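Local coordinates for putative transcriptional regulator (Streptomyces coelicolor A3, PDB 2PQQ), which probably regulates transcription as a cAMP-binding, DNA-binding protein of the CRP family, this piece being its N-terminal cyclic nucleotide-binding domain, at residues D17-Q20 with S21-R25; D110-P113 with W114-V117; N116-P119 with E120-T123; L125-A128 with V129-L133. All blocks are in the same frame, centred on the assembly; numbering follows the deposited sequence.

Contact 1: residues D17-Q20 with S21-R25; sequences DDEQ and SAELR. With FMT (formic acid), chain E.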
loop_
_atom_site.group_PDB
_atom_site.type_symbol
_atom_site.label_atom_id
_atom_site.label_comp_id
_atom_site.label_asym_id
_atom_site.label_seq_id
_atom_site.Cartn_x
_atom_site.Cartn_y
_atom_site.Cartn_z
ATOM N N ASP A 17 -6.906 -28.926 1.515
ATOM C CA ASP A 17 -6.925 -30.272 0.932
ATOM C C ASP A 17 -8.346 -30.646 0.480
ATOM O O ASP A 17 -9.291 -29.865 0.680
ATOM C CB ASP A 17 -6.280 -31.339 1.856
ATOM C CG ASP A 17 -7.017 -31.529 3.185
ATOM O OD1 ASP A 17 -8.235 -31.240 3.277
ATOM O OD2 ASP A 17 -6.357 -31.996 4.153
ATOM N N ASP A 18 -8.485 -31.817 -0.141
ATOM C CA ASP A 18 -9.777 -32.273 -0.659
ATOM C C ASP A 18 -10.815 -32.449 0.459
ATOM O O ASP A 18 -11.994 -32.113 0.276
ATOM C CB ASP A 18 -9.619 -33.566 -1.472
ATOM C CG ASP A 18 -8.891 -33.353 -2.808
ATOM O OD1 ASP A 18 -8.567 -32.190 -3.164
ATOM O OD2 ASP A 18 -8.650 -34.359 -3.514
ATOM N N GLU A 19 -10.385 -32.950 1.619
ATOM C CA GLU A 19 -11.320 -33.156 2.726
ATOM C C GLU A 19 -11.801 -31.819 3.273
ATOM O O GLU A 19 -12.993 -31.652 3.512
ATOM C CB GLU A 19 -10.752 -34.048 3.855
ATOM C CG GLU A 19 -11.342 -33.700 5.255
ATOM C CD GLU A 19 -11.443 -34.859 6.257
ATOM O OE1 GLU A 19 -11.015 -34.655 7.425
ATOM O OE2 GLU A 19 -11.968 -35.956 5.912
ATOM N N GLN A 20 -10.885 -30.870 3.469
ATOM C CA GLN A 20 -11.249 -29.556 3.994
ATOM C C GLN A 20 -12.162 -28.824 3.009
ATOM O O GLN A 20 -13.115 -28.167 3.420
ATOM C CB GLN A 20 -10.015 -28.721 4.342
ATOM C CG GLN A 20 -9.152 -29.302 5.477
ATOM C CD GLN A 20 -7.718 -28.805 5.444
ATOM O OE1 GLN A 20 -7.191 -28.394 4.390
ATOM N NE2 GLN A 20 -7.070 -28.847 6.598
ATOM N N SER A 21 -11.877 -28.963 1.722
ATOM C CA SER A 21 -12.707 -28.388 0.659
ATOM C C SER A 21 -14.125 -28.996 0.673
ATOM O O SER A 21 -15.102 -28.299 0.399
ATOM C CB SER A 21 -12.066 -28.635 -0.705
ATOM O OG SER A 21 -10.776 -28.042 -0.792
ATOM N N ALA A 22 -14.223 -30.299 0.955
ATOM C CA ALA A 22 -15.527 -30.945 1.103
ATOM C C ALA A 22 -16.329 -30.358 2.293
ATOM O O ALA A 22 -17.536 -30.093 2.166
ATOM C CB ALA A 22 -15.354 -32.466 1.223
ATOM N N GLU A 23 -15.652 -30.119 3.418
ATOM C CA GLU A 23 -16.284 -29.561 4.619
ATOM C C GLU A 23 -16.791 -28.140 4.366
ATOM O O GLU A 23 -17.911 -27.806 4.731
ATOM C CB GLU A 23 -15.307 -29.523 5.796
ATOM C CG GLU A 23 -14.743 -30.887 6.219
ATOM C CD GLU A 23 -13.543 -30.754 7.174
ATOM O OE1 GLU A 23 -12.876 -29.698 7.170
ATOM O OE2 GLU A 23 -13.280 -31.702 7.934
ATOM N N LEU A 24 -15.925 -27.327 3.768
ATOM C CA LEU A 24 -16.253 -25.990 3.260
ATOM C C LEU A 24 -17.516 -26.020 2.405
ATOM O O LEU A 24 -18.450 -25.254 2.658
ATOM C CB LEU A 24 -15.084 -25.444 2.445
ATOM C CG LEU A 24 -15.290 -24.075 1.778
ATOM C CD1 LEU A 24 -15.768 -22.933 2.778
ATOM C CD2 LEU A 24 -14.004 -23.706 1.025
ATOM N N ARG A 25 -17.540 -26.895 1.403
ATOM C CA ARG A 25 -18.691 -27.013 0.505
ATOM C C ARG A 25 -19.975 -27.392 1.228
ATOM O O ARG A 25 -21.012 -26.771 0.999
ATOM C CB ARG A 25 -18.415 -28.000 -0.639
ATOM C CG ARG A 25 -19.590 -28.215 -1.582
ATOM C CD ARG A 25 -20.078 -26.901 -2.161
ATOM N NE ARG A 25 -21.278 -27.044 -2.991
ATOM C CZ ARG A 25 -22.513 -26.793 -2.580
ATOM N NH1 ARG A 25 -22.739 -26.410 -1.323
ATOM N NH2 ARG A 25 -23.523 -26.925 -3.423
HETATM C C FMT E . -19.909 -27.820 -5.868
HETATM O O1 FMT E . -21.018 -27.274 -5.880
HETATM O O2 FMT E . -19.567 -28.649 -5.022
#

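Contact 2: residues D110-P113 with W114-V117; sequences DLQP and WLNV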
loop_
_atom_site.group_PDB
_atom_site.type_symbol
_atom_site.label_atom_id
_atom_site.label_comp_id
_atom_site.label_asym_id
_atom_site.label_seq_id
_atom_site.Cartn_x
_atom_site.Cartn_y
_atom_site.Cartn_z
ATOM N N ASP A 110 -20.963 -19.741 10.535
ATOM C CA ASP A 110 -20.669 -21.115 10.114
ATOM C C ASP A 110 -19.228 -21.520 10.352
ATOM O O ASP A 110 -18.831 -22.674 10.110
ATOM C CB ASP A 110 -20.922 -21.264 8.617
ATOM C CG ASP A 110 -22.317 -20.911 8.230
ATOM O OD1 ASP A 110 -23.256 -21.254 8.983
ATOM O OD2 ASP A 110 -22.464 -20.294 7.150
ATOM N N LEU A 111 -18.427 -20.563 10.782
ATOM C CA LEU A 111 -17.009 -20.791 10.954
ATOM C C LEU A 111 -16.710 -21.647 12.169
ATOM O O LEU A 111 -15.946 -22.609 12.096
ATOM C CB LEU A 111 -16.315 -19.428 11.083
ATOM C CG LEU A 111 -14.868 -19.235 10.679
ATOM C CD1 LEU A 111 -14.540 -19.897 9.322
ATOM C CD2 LEU A 111 -14.590 -17.695 10.695
ATOM N N GLN A 112 -17.268 -21.276 13.317
ATOM C CA GLN A 112 -17.023 -22.037 14.535
ATOM C C GLN A 112 -17.358 -23.537 14.437
ATOM O O GLN A 112 -16.556 -24.377 14.876
ATOM C CB GLN A 112 -17.763 -21.428 15.747
ATOM C CG GLN A 112 -17.064 -21.757 17.018
ATOM C CD GLN A 112 -15.562 -21.574 16.865
ATOM O OE1 GLN A 112 -14.797 -22.541 16.868
ATOM N NE2 GLN A 112 -15.138 -20.342 16.691
ATOM N N PRO A 113 -18.542 -23.887 13.894
ATOM C CA PRO A 113 -18.817 -25.321 13.767
ATOM C C PRO A 113 -17.795 -26.016 12.865
ATOM O O PRO A 113 -17.459 -27.157 13.100
ATOM C CB PRO A 113 -20.195 -25.353 13.110
ATOM C CG PRO A 113 -20.818 -24.036 13.521
ATOM C CD PRO A 113 -19.674 -23.084 13.405
ATOM N N TRP A 114 -17.347 -25.341 11.814
ATOM C CA TRP A 114 -16.367 -25.952 10.933
ATOM C C TRP A 114 -15.050 -26.152 11.668
ATOM O O TRP A 114 -14.516 -27.257 11.681
ATOM C CB TRP A 114 -16.218 -25.143 9.652
ATOM C CG TRP A 114 -15.233 -25.695 8.663
ATOM C CD1 TRP A 114 -14.754 -27.006 8.563
ATOM C CD2 TRP A 114 -14.622 -24.966 7.609
ATOM N NE1 TRP A 114 -13.868 -27.092 7.508
ATOM C CE2 TRP A 114 -13.789 -25.865 6.897
ATOM C CE3 TRP A 114 -14.700 -23.632 7.186
ATOM C CZ2 TRP A 114 -13.031 -25.462 5.798
ATOM C CZ3 TRP A 114 -13.942 -23.234 6.086
ATOM C CH2 TRP A 114 -13.110 -24.149 5.418
ATOM N N LEU A 115 -14.562 -25.109 12.339
ATOM C CA LEU A 115 -13.323 -25.233 13.136
ATOM C C LEU A 115 -13.418 -26.301 14.223
ATOM O O LEU A 115 -12.438 -26.989 14.489
ATOM C CB LEU A 115 -12.888 -23.895 13.744
ATOM C CG LEU A 115 -12.759 -22.692 12.804
ATOM C CD1 LEU A 115 -12.117 -21.499 13.564
ATOM C CD2 LEU A 115 -11.984 -23.022 11.522
ATOM N N ASN A 116 -14.596 -26.450 14.824
ATOM C CA ASN A 116 -14.845 -27.492 15.829
ATOM C C ASN A 116 -14.763 -28.906 15.273
ATOM O O ASN A 116 -14.327 -29.814 15.957
ATOM C CB ASN A 116 -16.219 -27.296 16.476
ATOM C CG ASN A 116 -16.278 -26.065 17.364
ATOM O OD1 ASN A 116 -17.237 -25.864 18.122
ATOM N ND2 ASN A 116 -15.260 -25.219 17.260
ATOM N N VAL A 117 -15.204 -29.089 14.037
ATOM C CA VAL A 117 -15.130 -30.386 13.366
ATOM C C VAL A 117 -13.704 -30.679 12.868
ATOM O O VAL A 117 -13.262 -31.837 12.838
ATOM C CB VAL A 117 -16.152 -30.417 12.192
ATOM C CG1 VAL A 117 -15.825 -31.483 11.182
ATOM C CG2 VAL A 117 -17.568 -30.586 12.742
#

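Contact 3: residues N116-P119 with E120-T123; sequences NVRP and EVAT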
loop_
_atom_site.group_PDB
_atom_site.type_symbol
_atom_site.label_atom_id
_atom_site.label_comp_id
_atom_site.label_asym_id
_atom_site.label_seq_id
_atom_site.Cartn_x
_atom_site.Cartn_y
_atom_site.Cartn_z
ATOM N N ASN A 116 -14.596 -26.450 14.824
ATOM C CA ASN A 116 -14.845 -27.492 15.829
ATOM C C ASN A 116 -14.763 -28.906 15.273
ATOM O O ASN A 116 -14.327 -29.814 15.957
ATOM C CB ASN A 116 -16.219 -27.296 16.476
ATOM C CG ASN A 116 -16.278 -26.065 17.364
ATOM O OD1 ASN A 116 -17.237 -25.864 18.122
ATOM N ND2 ASN A 116 -15.260 -25.219 17.260
ATOM N N VAL A 117 -15.204 -29.089 14.037
ATOM C CA VAL A 117 -15.130 -30.386 13.366
ATOM C C VAL A 117 -13.704 -30.679 12.868
ATOM O O VAL A 117 -13.262 -31.837 12.838
ATOM C CB VAL A 117 -16.152 -30.417 12.192
ATOM C CG1 VAL A 117 -15.825 -31.483 11.182
ATOM C CG2 VAL A 117 -17.568 -30.586 12.742
ATOM N N ARG A 118 -12.995 -29.621 12.476
ATOM C CA ARG A 118 -11.710 -29.760 11.780
ATOM C C ARG A 118 -10.758 -28.641 12.216
ATOM O O ARG A 118 -10.596 -27.623 11.528
ATOM C CB ARG A 118 -11.934 -29.752 10.274
ATOM C CG ARG A 118 -10.687 -30.069 9.389
ATOM C CD ARG A 118 -9.998 -31.375 9.728
ATOM N NE ARG A 118 -10.936 -32.466 9.995
ATOM C CZ ARG A 118 -10.723 -33.432 10.895
ATOM N NH1 ARG A 118 -9.615 -33.433 11.637
ATOM N NH2 ARG A 118 -11.628 -34.390 11.065
ATOM N N PRO A 119 -10.105 -28.849 13.361
ATOM C CA PRO A 119 -9.325 -27.814 14.038
ATOM C C PRO A 119 -8.117 -27.325 13.233
ATOM O O PRO A 119 -7.657 -26.202 13.456
ATOM C CB PRO A 119 -8.866 -28.506 15.328
ATOM C CG PRO A 119 -9.699 -29.737 15.445
ATOM C CD PRO A 119 -10.015 -30.145 14.055
ATOM N N GLU A 120 -7.611 -28.164 12.320
ATOM C CA GLU A 120 -6.497 -27.797 11.435
ATOM C C GLU A 120 -6.828 -26.637 10.501
ATOM O O GLU A 120 -5.924 -25.976 9.976
ATOM C CB GLU A 120 -6.057 -28.994 10.577
ATOM C CG GLU A 120 -5.306 -30.069 11.332
ATOM C CD GLU A 120 -4.483 -30.972 10.416
ATOM O OE1 GLU A 120 -4.580 -32.214 10.559
ATOM O OE2 GLU A 120 -3.724 -30.438 9.564
ATOM N N VAL A 121 -8.123 -26.425 10.269
ATOM C CA VAL A 121 -8.601 -25.378 9.385
ATOM C C VAL A 121 -8.246 -24.005 9.948
ATOM O O VAL A 121 -7.938 -23.117 9.174
ATOM C CB VAL A 121 -10.121 -25.507 9.095
ATOM C CG1 VAL A 121 -10.699 -24.243 8.424
ATOM C CG2 VAL A 121 -10.392 -26.714 8.202
ATOM N N ALA A 122 -8.294 -23.836 11.275
ATOM C CA ALA A 122 -8.010 -22.535 11.902
ATOM C C ALA A 122 -6.598 -22.108 11.576
ATOM O O ALA A 122 -6.362 -20.986 11.144
ATOM C CB ALA A 122 -8.221 -22.587 13.454
ATOM N N THR A 123 -5.667 -23.044 11.739
ATOM C CA THR A 123 -4.279 -22.856 11.402
ATOM C C THR A 123 -4.078 -22.539 9.914
ATOM O O THR A 123 -3.312 -21.630 9.564
ATOM C CB THR A 123 -3.508 -24.109 11.832
ATOM O OG1 THR A 123 -3.632 -24.220 13.250
ATOM C CG2 THR A 123 -2.048 -24.005 11.480
#

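Contact 4: residues L125-A128 with V129-L133; sequences LLRA and VARRL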
loop_
_atom_site.group_PDB
_atom_site.type_symbol
_atom_site.label_atom_id
_atom_site.label_comp_id
_atom_site.label_asym_id
_atom_site.label_seq_id
_atom_site.Cartn_x
_atom_site.Cartn_y
_atom_site.Cartn_z
ATOM N N LEU A 125 -6.424 -21.312 7.792
ATOM C CA LEU A 125 -6.983 -19.996 7.499
ATOM C C LEU A 125 -6.092 -18.883 8.018
ATOM O O LEU A 125 -5.866 -17.909 7.312
ATOM C CB LEU A 125 -8.415 -19.866 8.019
ATOM C CG LEU A 125 -9.369 -20.861 7.341
ATOM C CD1 LEU A 125 -10.729 -20.718 7.955
ATOM C CD2 LEU A 125 -9.411 -20.709 5.805
ATOM N N LEU A 126 -5.558 -19.039 9.227
ATOM C CA LEU A 126 -4.627 -18.056 9.791
ATOM C C LEU A 126 -3.381 -17.893 8.923
ATOM O O LEU A 126 -2.907 -16.774 8.715
ATOM C CB LEU A 126 -4.243 -18.435 11.232
ATOM C CG LEU A 126 -5.301 -18.125 12.302
ATOM C CD1 LEU A 126 -4.982 -18.904 13.587
ATOM C CD2 LEU A 126 -5.378 -16.621 12.566
ATOM N N ARG A 127 -2.841 -19.018 8.449
ATOM C CA ARG A 127 -1.723 -19.020 7.502
ATOM C C ARG A 127 -2.032 -18.180 6.281
ATOM O O ARG A 127 -1.273 -17.290 5.955
ATOM C CB ARG A 127 -1.363 -20.446 7.066
ATOM C CG ARG A 127 -0.164 -20.538 6.126
ATOM C CD ARG A 127 0.275 -21.988 5.863
ATOM N NE ARG A 127 1.458 -22.353 6.648
ATOM C CZ ARG A 127 1.431 -23.051 7.779
ATOM N NH1 ARG A 127 0.274 -23.486 8.269
ATOM N NH2 ARG A 127 2.560 -23.325 8.417
ATOM N N ALA A 128 -3.155 -18.458 5.623
ATOM C CA ALA A 128 -3.530 -17.796 4.374
ATOM C C ALA A 128 -3.648 -16.289 4.544
ATOM O O ALA A 128 -3.069 -15.530 3.778
ATOM C CB ALA A 128 -4.840 -18.374 3.853
ATOM N N VAL A 129 -4.393 -15.858 5.562
ATOM C CA VAL A 129 -4.564 -14.431 5.842
ATOM C C VAL A 129 -3.230 -13.763 6.224
ATOM O O VAL A 129 -2.916 -12.666 5.734
ATOM C CB VAL A 129 -5.686 -14.192 6.906
ATOM C CG1 VAL A 129 -5.791 -12.724 7.254
ATOM C CG2 VAL A 129 -7.021 -14.674 6.373
ATOM N N ALA A 130 -2.433 -14.429 7.066
ATOM C CA ALA A 130 -1.115 -13.896 7.469
ATOM C C ALA A 130 -0.197 -13.701 6.275
ATOM O O ALA A 130 0.580 -12.734 6.230
ATOM C CB ALA A 130 -0.437 -14.804 8.480
ATOM N N ARG A 131 -0.273 -14.636 5.328
ATOM C CA ARG A 131 0.568 -14.611 4.124
ATOM C C ARG A 131 0.338 -13.332 3.323
ATOM O O ARG A 131 1.279 -12.604 2.990
ATOM C CB ARG A 131 0.297 -15.852 3.280
ATOM C CG ARG A 131 1.178 -16.011 2.052
ATOM C CD ARG A 131 1.644 -17.454 1.914
ATOM N NE ARG A 131 3.031 -17.596 2.349
ATOM C CZ ARG A 131 3.531 -18.648 2.998
ATOM N NH1 ARG A 131 2.757 -19.680 3.335
ATOM N NH2 ARG A 131 4.819 -18.648 3.337
ATOM N N ARG A 132 -0.920 -13.045 3.039
ATOM C CA ARG A 132 -1.277 -11.852 2.299
ATOM C C ARG A 132 -0.940 -10.546 3.008
ATOM O O ARG A 132 -0.453 -9.600 2.386
ATOM C CB ARG A 132 -2.744 -11.904 1.971
ATOM C CG ARG A 132 -2.972 -12.409 0.584
ATOM C CD ARG A 132 -4.367 -12.139 0.194
ATOM N NE ARG A 132 -5.227 -13.057 0.909
ATOM C CZ ARG A 132 -6.531 -12.900 1.059
ATOM N NH1 ARG A 132 -7.206 -13.815 1.733
ATOM N NH2 ARG A 132 -7.149 -11.839 0.541
ATOM N N LEU A 133 -1.216 -10.502 4.309
ATOM C CA LEU A 133 -0.895 -9.340 5.132
ATOM C C LEU A 133 0.622 -9.115 5.136
ATOM O O LEU A 133 1.108 -7.964 5.136
ATOM C CB LEU A 133 -1.471 -9.515 6.544
ATOM C CG LEU A 133 -1.350 -8.336 7.510
ATOM C CD1 LEU A 133 -2.111 -7.124 7.021
ATOM C CD2 LEU A 133 -1.824 -8.749 8.895
#

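Contact 1: residues D17-Q20 with S21-R25
The carbonyl of Asp17 receives the amide of Ser21 (N to O 2.9 Å), and the amides of Ala22, Glu23 and Leu24 bond in the same i to i+4 manner to Asp18, Glu19 and Gln20, setting up the opening turns of helix 18-27. Asp17 is the N-cap and forms a capping box with Gln20. Its OD1 takes Gln20 N at 2.7 Å, met nearly end-on, while OE1 of Gln20 folds back to accept Asp17 N at 2.9 Å. Ser21 adds a second grip: its OG donates to Asp17 O at 2.8 Å from above the carbonyl plane, and that oxygen therefore holds two donors from one residue.

Glu23 leans back over the preceding turn. With CG opposite the carbonyl carbon (chi1 -60°), its chain runs past Glu19 O, and OE2 stops 3.8 Å from Glu19 OE1, their carboxylate planes 30° apart. Arg118 lies between these acids, in a salt bridge with Glu23 and a weaker, long pairing with Glu19; Glu23 OE1 accepts from Trp114 NE1. With a leucine at Glu23, Arg118 would probably lose its salt-bridge mate and the indole N-H its acceptor.

Arg25 NE donates to a formate, probably from the crystallisation liquor. Gln20 and Glu23 face helix 120-139, whereas Leu24 packs on Trp114 of helix 111-117 and Leu106 of strand 101-107.

Contact 2: residues D110-P113 with W114-V117
Residues Leu111 to Val117 belong to the short helix 111-117, with Asp110 just ahead of them in the chain; the helix follows the last strand, 101-107, of the cyclic nucleotide-binding domain, and side chains on its successive turns meet here. Leu115 N reaches Leu111 O at 2.9 Å in a bond that is almost straight, 176° at the hydrogen; Asn116 N to Gln112 O and Val117 N to Pro113 O follow, whereas Trp114 N to Asp110 O, at 3.5 Å, is weak. Pro113 suits this first turn, where its missing N-H costs no helical bond.

On the buried side, CD1 of Leu111 approaches CE3 of the Trp114 ring obliquely at 4.3 Å. The indole swings out because CG stands opposite the backbone nitrogen (chi1 -180°), which carries the ring off the helix and lets NE1 bond to Glu23. Leu115 lays CG over the carbonyl oxygen of Leu111.

On the other side, the amides of Gln112 and Asn116 cross with their planes 44° apart. Asn116 ND2 lies 2.7 Å from Gln112 OE1 in a weak, strongly bent bond, doubtful because OE1 sits too close to another atom in the model. Gln112 bends at chi2 and sends NE2 to the carbonyl of Pro119 in a second subunit. Replacing Gln112 by an alanine would probably leave that carbonyl without its donor across the interface.

The helix packs against two others: Trp114 rests on Leu24 of helix 18-27, and Leu111, Trp114 and Leu115 lie on helix 120-139.

Contact 3: residues N116-P119 with E120-T123
Arg118 and Val121 face each other across the tight turn that joins two consecutive helices, 111-117 and 120-139, and their side chains cross at about a right angle. The touching atoms are aliphatic: CG of Arg118 sits 3.6 Å from CG2 of Val121, with CB of the arginine slightly farther off. Arg118 sets its CG opposite the backbone nitrogen (chi1 -173°) and then bends at chi2 and chi3, so that the methylene part lies against the valine while the guanidinium turns away to helix 18-27, where the carboxylate of Glu23 holds it. One side chain thereby packs its methylenes within the turn and sends its charged end to a partner outside it. The carboxylate of Glu120 points elsewhere: its OE1 is 5.3 Å from Arg118 NH1, too far for direct pairing, although the opposite charges may still attract weakly.

The backbone explains why these neighbours meet. Arg118 is the first residue to leave helical angles, and the following Pro119, lacking an N-H, can donate nothing to the helix before it. The chain changes direction, and two i to i+3 bonds draw the next residues in.

Pro119 also faces outward to a second subunit, packing on its Asn116, while Ala122 meets the corresponding Ala122 of that subunit. Neither i to i+3 bond uses a lone-pair direction: Val121 N approaches Arg118 O at 3.0 Å from 40° out of the carbonyl plane, and Ala122 N comes to Pro119 O at 3.3 Å from steeper still, 59°.

Contact 4: residues L125-A128 with V129-L133
This is an intrahelical contact between adjoining turns, Leu125-Ala128 with Val129-Leu133, in the middle of helix 120-139, the long helix that in CRP-family proteins pairs with its mate in the dimer. Val129 N bonds to Leu125 O at 3.1 Å and almost linearly (177°), Ala130 N to Leu126 O and Arg131 N to Arg127 O are each 2.9 Å long, and Arg132 N to Ala128 O is weak at 3.4 Å.

Among the side chains the chief pair is Arg127 and Arg131, one turn apart, lying side by side and pointing the same way. Each sets CG opposite its backbone nitrogen (chi1 -177° and -176°), which launches both from the same face of the helix. NH1 of Arg131 comes to the edge of the Arg127 guanidinium, 4.5 Å from its NE, and touches CG of Arg127 at 4.1 Å. Elsewhere CB of Ala130 rests against Leu126 O at 3.2 Å, and CG2 of Val129 lies beside Leu125 O.

The other faces meet different parts of the dimer. Val129 packs on Val129 of the second subunit, Ala130 on Phe86 of that subunit, and Leu125 on Leu12, Phe13 and Phe86 of its own chain. Arg132 makes a salt bridge through NH1 with Glu82, yet its NE is buried without a partner.

Both Arg127 and Arg131 gather round Asp87 of the second subunit, the former through a weak, long ion pair and the latter through a salt bridge. That carboxylate probably offsets their mutual charge and binds one subunit's helix to the other's domain.

The four contacts come in series along the chain, except that contacts 2 and 3 share Asn116 and Val117. Contact 1 belongs to helix 18-27, contact 2 to helix 111-117, contact 3 to the turn into helix 120-139, and contact 4 to that helix farther on. Contacts 1, 2 and 3 cluster, with centres 7 to 12 Å apart, so a helix from near the start of the chain packs with two consecutive helices that follow the beta strands. Contact 4 stands apart, nearer the centre of the chain, about 15 Å from contact 3 and 18 Å from the other two, centre to centre. Contacts 2, 3 and 4 touch the second subunit, carrying the bundle into the dimer interface.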